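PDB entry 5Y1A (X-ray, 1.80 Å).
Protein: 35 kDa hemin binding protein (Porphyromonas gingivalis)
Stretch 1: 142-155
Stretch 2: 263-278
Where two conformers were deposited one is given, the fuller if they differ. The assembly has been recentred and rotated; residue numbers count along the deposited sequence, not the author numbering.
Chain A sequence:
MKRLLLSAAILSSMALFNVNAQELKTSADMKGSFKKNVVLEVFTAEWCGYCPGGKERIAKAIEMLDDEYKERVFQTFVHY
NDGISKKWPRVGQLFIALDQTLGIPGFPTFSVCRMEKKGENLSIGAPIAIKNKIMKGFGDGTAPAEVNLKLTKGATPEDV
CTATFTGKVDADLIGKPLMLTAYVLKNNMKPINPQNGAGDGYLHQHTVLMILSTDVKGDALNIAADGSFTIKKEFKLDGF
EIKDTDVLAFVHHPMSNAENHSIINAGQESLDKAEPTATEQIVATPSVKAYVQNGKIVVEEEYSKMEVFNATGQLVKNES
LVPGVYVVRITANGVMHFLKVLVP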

# COMPACT_ATOMS: atom_id res chain seq x y z
N THR A 142 -4.77 -18.28 15.53
CA THR A 142 -3.40 -18.62 15.19
C THR A 142 -3.23 -18.90 13.69
O THR A 142 -4.19 -19.17 12.97
CB THR A 142 -2.88 -19.87 15.96
OG1 THR A 142 -3.45 -21.05 15.38
CG2 THR A 142 -3.23 -19.79 17.43
N ALA A 143 -1.99 -18.91 13.25
CA ALA A 143 -1.69 -19.07 11.83
C ALA A 143 -0.32 -19.73 11.71
O ALA A 143 0.54 -19.55 12.59
CB ALA A 143 -1.71 -17.71 11.15
N PRO A 144 -0.10 -20.51 10.63
CA PRO A 144 1.17 -21.19 10.41
C PRO A 144 2.23 -20.35 9.66
O PRO A 144 3.20 -20.90 9.18
CB PRO A 144 0.76 -22.39 9.56
CG PRO A 144 -0.34 -21.86 8.74
CD PRO A 144 -1.12 -20.93 9.63
N ALA A 145 2.02 -19.04 9.56
CA ALA A 145 3.03 -18.12 9.01
C ALA A 145 2.92 -16.79 9.70
O ALA A 145 1.89 -16.48 10.33
CB ALA A 145 2.87 -17.98 7.48
N GLU A 146 3.98 -15.99 9.58
CA GLU A 146 3.98 -14.63 10.11
C GLU A 146 4.79 -13.79 9.14
O GLU A 146 5.74 -14.30 8.51
CB GLU A 146 4.59 -14.62 11.52
CG GLU A 146 4.96 -13.28 12.10
CD GLU A 146 5.75 -13.44 13.38
OE1 GLU A 146 7.00 -13.42 13.33
OE2 GLU A 146 5.09 -13.63 14.43
N VAL A 147 4.41 -12.53 9.02
CA VAL A 147 5.20 -11.59 8.22
C VAL A 147 5.27 -10.25 8.92
O VAL A 147 4.23 -9.69 9.35
CB VAL A 147 4.73 -11.49 6.74
CG1 VAL A 147 3.27 -11.12 6.64
CG2 VAL A 147 5.62 -10.51 5.95
N ASN A 148 6.50 -9.77 9.05
CA ASN A 148 6.84 -8.53 9.73
C ASN A 148 7.38 -7.56 8.70
O ASN A 148 8.06 -7.97 7.75
CB ASN A 148 7.90 -8.81 10.80
CG ASN A 148 7.42 -9.81 11.85
OD1 ASN A 148 6.43 -9.56 12.55
ND2 ASN A 148 8.09 -10.95 11.92
N LEU A 149 7.11 -6.27 8.91
CA LEU A 149 7.47 -5.24 7.94
C LEU A 149 8.36 -4.19 8.58
O LEU A 149 8.07 -3.70 9.70
CB LEU A 149 6.20 -4.55 7.43
CG LEU A 149 5.30 -5.23 6.41
CD1 LEU A 149 4.64 -6.53 6.96
CD2 LEU A 149 4.24 -4.23 6.00
N LYS A 150 9.44 -3.87 7.88
CA LYS A 150 10.26 -2.71 8.21
C LYS A 150 10.27 -1.81 6.99
O LYS A 150 10.78 -2.19 5.92
CB LYS A 150 11.68 -3.12 8.65
CG LYS A 150 12.66 -1.94 8.82
CD LYS A 150 12.17 -0.89 9.82
CE LYS A 150 13.08 0.36 9.73
NZ LYS A 150 12.87 1.34 10.84
N LEU A 151 9.71 -0.63 7.16
CA LEU A 151 9.61 0.33 6.06
C LEU A 151 10.59 1.47 6.26
O LEU A 151 10.88 1.84 7.40
CB LEU A 151 8.19 0.92 6.01
CG LEU A 151 7.02 -0.07 5.97
CD1 LEU A 151 5.70 0.72 5.87
CD2 LEU A 151 7.17 -1.07 4.78
N THR A 152 11.03 2.06 5.15
CA THR A 152 11.67 3.39 5.21
C THR A 152 11.03 4.27 4.16
O THR A 152 10.63 3.79 3.09
CB THR A 152 13.22 3.38 5.06
OG1 THR A 152 13.59 3.08 3.70
CG2 THR A 152 13.89 2.38 6.02
N LYS A 153 10.90 5.56 4.44
CA LYS A 153 10.30 6.46 3.46
C LYS A 153 11.31 7.34 2.74
O LYS A 153 12.30 7.75 3.34
CB LYS A 153 9.21 7.32 4.07
CG LYS A 153 9.67 8.20 5.21
CD LYS A 153 8.49 9.01 5.72
CE LYS A 153 8.97 9.98 6.80
NZ LYS A 153 7.83 10.77 7.39
N GLY A 154 11.04 7.59 1.47
CA GLY A 154 11.89 8.47 0.65
C GLY A 154 11.65 9.88 1.12
O GLY A 154 10.62 10.15 1.72
N ALA A 155 12.59 10.77 0.84
CA ALA A 155 12.54 12.14 1.37
C ALA A 155 11.63 13.06 0.56
O ALA A 155 11.02 14.00 1.10
CB ALA A 155 13.91 12.71 1.47
N ILE A 263 -5.28 -16.54 2.10
CA ILE A 263 -4.23 -15.75 2.73
C ILE A 263 -3.97 -16.37 4.10
O ILE A 263 -4.90 -16.59 4.90
CB ILE A 263 -4.66 -14.27 2.84
CG1 ILE A 263 -5.03 -13.72 1.44
CG2 ILE A 263 -3.55 -13.47 3.53
CD1 ILE A 263 -5.46 -12.23 1.41
N ILE A 264 -2.70 -16.66 4.35
CA ILE A 264 -2.28 -17.40 5.52
C ILE A 264 -2.06 -16.43 6.70
O ILE A 264 -2.56 -16.67 7.82
CB ILE A 264 -1.02 -18.21 5.20
CG1 ILE A 264 -1.33 -19.26 4.11
CG2 ILE A 264 -0.49 -18.92 6.47
CD1 ILE A 264 -0.06 -19.73 3.34
N ASN A 265 -1.26 -15.38 6.47
CA ASN A 265 -1.16 -14.31 7.46
C ASN A 265 -0.69 -13.02 6.81
O ASN A 265 -0.31 -13.01 5.63
CB ASN A 265 -0.22 -14.70 8.60
CG ASN A 265 -0.65 -14.13 9.95
OD1 ASN A 265 -1.53 -13.24 10.04
ND2 ASN A 265 -0.04 -14.62 11.01
N ALA A 266 -0.72 -11.93 7.57
CA ALA A 266 -0.45 -10.61 7.01
C ALA A 266 0.23 -9.74 8.06
O ALA A 266 0.12 -10.01 9.26
CB ALA A 266 -1.74 -9.96 6.63
N GLY A 267 0.88 -8.68 7.59
CA GLY A 267 1.44 -7.65 8.47
C GLY A 267 1.22 -6.30 7.78
O GLY A 267 1.08 -6.23 6.56
N GLN A 268 1.18 -5.23 8.56
CA GLN A 268 0.91 -3.90 7.99
C GLN A 268 1.53 -2.82 8.86
O GLN A 268 1.48 -2.89 10.10
CB GLN A 268 -0.60 -3.65 7.88
CG GLN A 268 -0.96 -2.32 7.23
CD GLN A 268 -2.44 -2.12 7.21
OE1 GLN A 268 -3.15 -2.77 6.44
NE2 GLN A 268 -2.91 -1.23 8.06
N GLU A 269 2.13 -1.83 8.19
CA GLU A 269 2.75 -0.72 8.90
C GLU A 269 2.46 0.59 8.17
O GLU A 269 2.21 0.59 6.94
CB GLU A 269 4.29 -0.92 9.00
CG GLU A 269 4.77 -2.15 9.83
CD GLU A 269 4.37 -2.13 11.33
OE1 GLU A 269 3.96 -1.08 11.89
OE2 GLU A 269 4.44 -3.21 11.96
N SER A 270 2.52 1.72 8.89
CA SER A 270 2.34 3.04 8.26
C SER A 270 3.60 3.49 7.52
O SER A 270 4.69 3.56 8.11
CB SER A 270 1.97 4.10 9.32
OG SER A 270 2.15 5.42 8.85
N LEU A 271 3.44 3.83 6.25
CA LEU A 271 4.56 4.31 5.44
C LEU A 271 4.89 5.77 5.76
O LEU A 271 6.07 6.14 5.90
CB LEU A 271 4.27 4.08 3.94
CG LEU A 271 5.36 4.56 2.95
CD1 LEU A 271 6.73 3.86 3.24
CD2 LEU A 271 4.87 4.35 1.52
N ASP A 272 3.87 6.62 5.89
CA ASP A 272 4.15 8.03 6.20
C ASP A 272 4.78 8.23 7.59
O ASP A 272 5.50 9.21 7.81
CB ASP A 272 2.94 8.93 5.97
CG ASP A 272 1.77 8.54 6.80
OD1 ASP A 272 1.23 7.42 6.61
OD2 ASP A 272 1.35 9.36 7.63
N LYS A 273 4.54 7.30 8.50
CA LYS A 273 5.16 7.38 9.82
C LYS A 273 6.50 6.65 9.88
O LYS A 273 7.20 6.75 10.88
CB LYS A 273 4.17 6.89 10.88
CG LYS A 273 2.89 7.73 10.84
CD LYS A 273 1.73 7.09 11.57
CE LYS A 273 0.48 7.96 11.46
NZ LYS A 273 -0.20 7.93 10.10
N ALA A 274 6.88 5.95 8.80
CA ALA A 274 8.11 5.14 8.80
C ALA A 274 9.36 6.00 8.99
O ALA A 274 9.32 7.21 8.76
CB ALA A 274 8.26 4.34 7.47
N GLU A 275 10.44 5.33 9.38
CA GLU A 275 11.78 5.91 9.41
C GLU A 275 12.16 6.50 8.04
O GLU A 275 11.88 5.91 6.99
CB GLU A 275 12.79 4.82 9.81
CG GLU A 275 14.20 5.31 10.11
CD GLU A 275 15.19 4.16 10.30
OE1 GLU A 275 14.76 3.02 10.56
OE2 GLU A 275 16.42 4.40 10.21
N PRO A 276 12.78 7.69 8.05
CA PRO A 276 13.34 8.18 6.78
C PRO A 276 14.51 7.31 6.36
O PRO A 276 15.29 6.88 7.23
CB PRO A 276 13.85 9.58 7.14
CG PRO A 276 13.08 9.94 8.41
CD PRO A 276 12.96 8.65 9.15
N THR A 277 14.62 6.99 5.07
CA THR A 277 15.84 6.33 4.56
C THR A 277 17.06 7.13 5.03
O THR A 277 17.11 8.35 4.87
CB THR A 277 15.79 6.20 3.03
OG1 THR A 277 14.64 5.43 2.68
CG2 THR A 277 17.06 5.50 2.46
N ALA A 278 18.03 6.43 5.61
CA ALA A 278 19.14 7.04 6.35
C ALA A 278 20.31 7.51 5.47
O ALA A 278 21.20 8.26 5.92
CB ALA A 278 19.64 6.03 7.41
O HOH W 1 1.91 -11.97 10.42
O HOH W 2 5.28 -5.62 11.02
O HOH W 3 10.25 2.58 10.05
O HOH W 4 8.54 9.42 10.40

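Two strands, 145-153 and 263-270, run side by side in nearly the same direction, 16° apart, yet no direct backbone hydrogen bond joins them; one water bridges the two backbones, and a second links backbone to side chain. V147 N donates to the O of water 1 (2.9 Å), which donates to A266 O (2.9 Å), while water 2 links L149 N to E269 OE2. At the start, the side-chain amide of N265 stands in for a backbone donor, its ND2 reaching A145 O at 2.8 Å.

G267 suits the tight approach beside V147 because it has no side chain: a CB there would clash with V147 O and L149 CD1. Apolar side chains also meet. A145 CB meets I264 CG2 at 3.6 Å, and L151 CB lies 3.7 Å from A274 CB, the small methyl fitting at the end of the L271-A274 type I turn.

Beyond this turn the backbones finally pair in parallel: K153 N donates to E275 O (2.8 Å), and T277 N to K153 O (3.0 Å). The long, extended side chain of K153 carries NZ to D272 O (2.8 Å), a carbonyl at the turn. K150 NZ forms a salt bridge with E275 OE1 (2.5 Å), two long, oppositely charged, exposed side chains, and T152 OG1 hydrogen-bonds T277 OG1 at 2.8 Å; a hydroxyl can both donate and accept, so two threonines can pair.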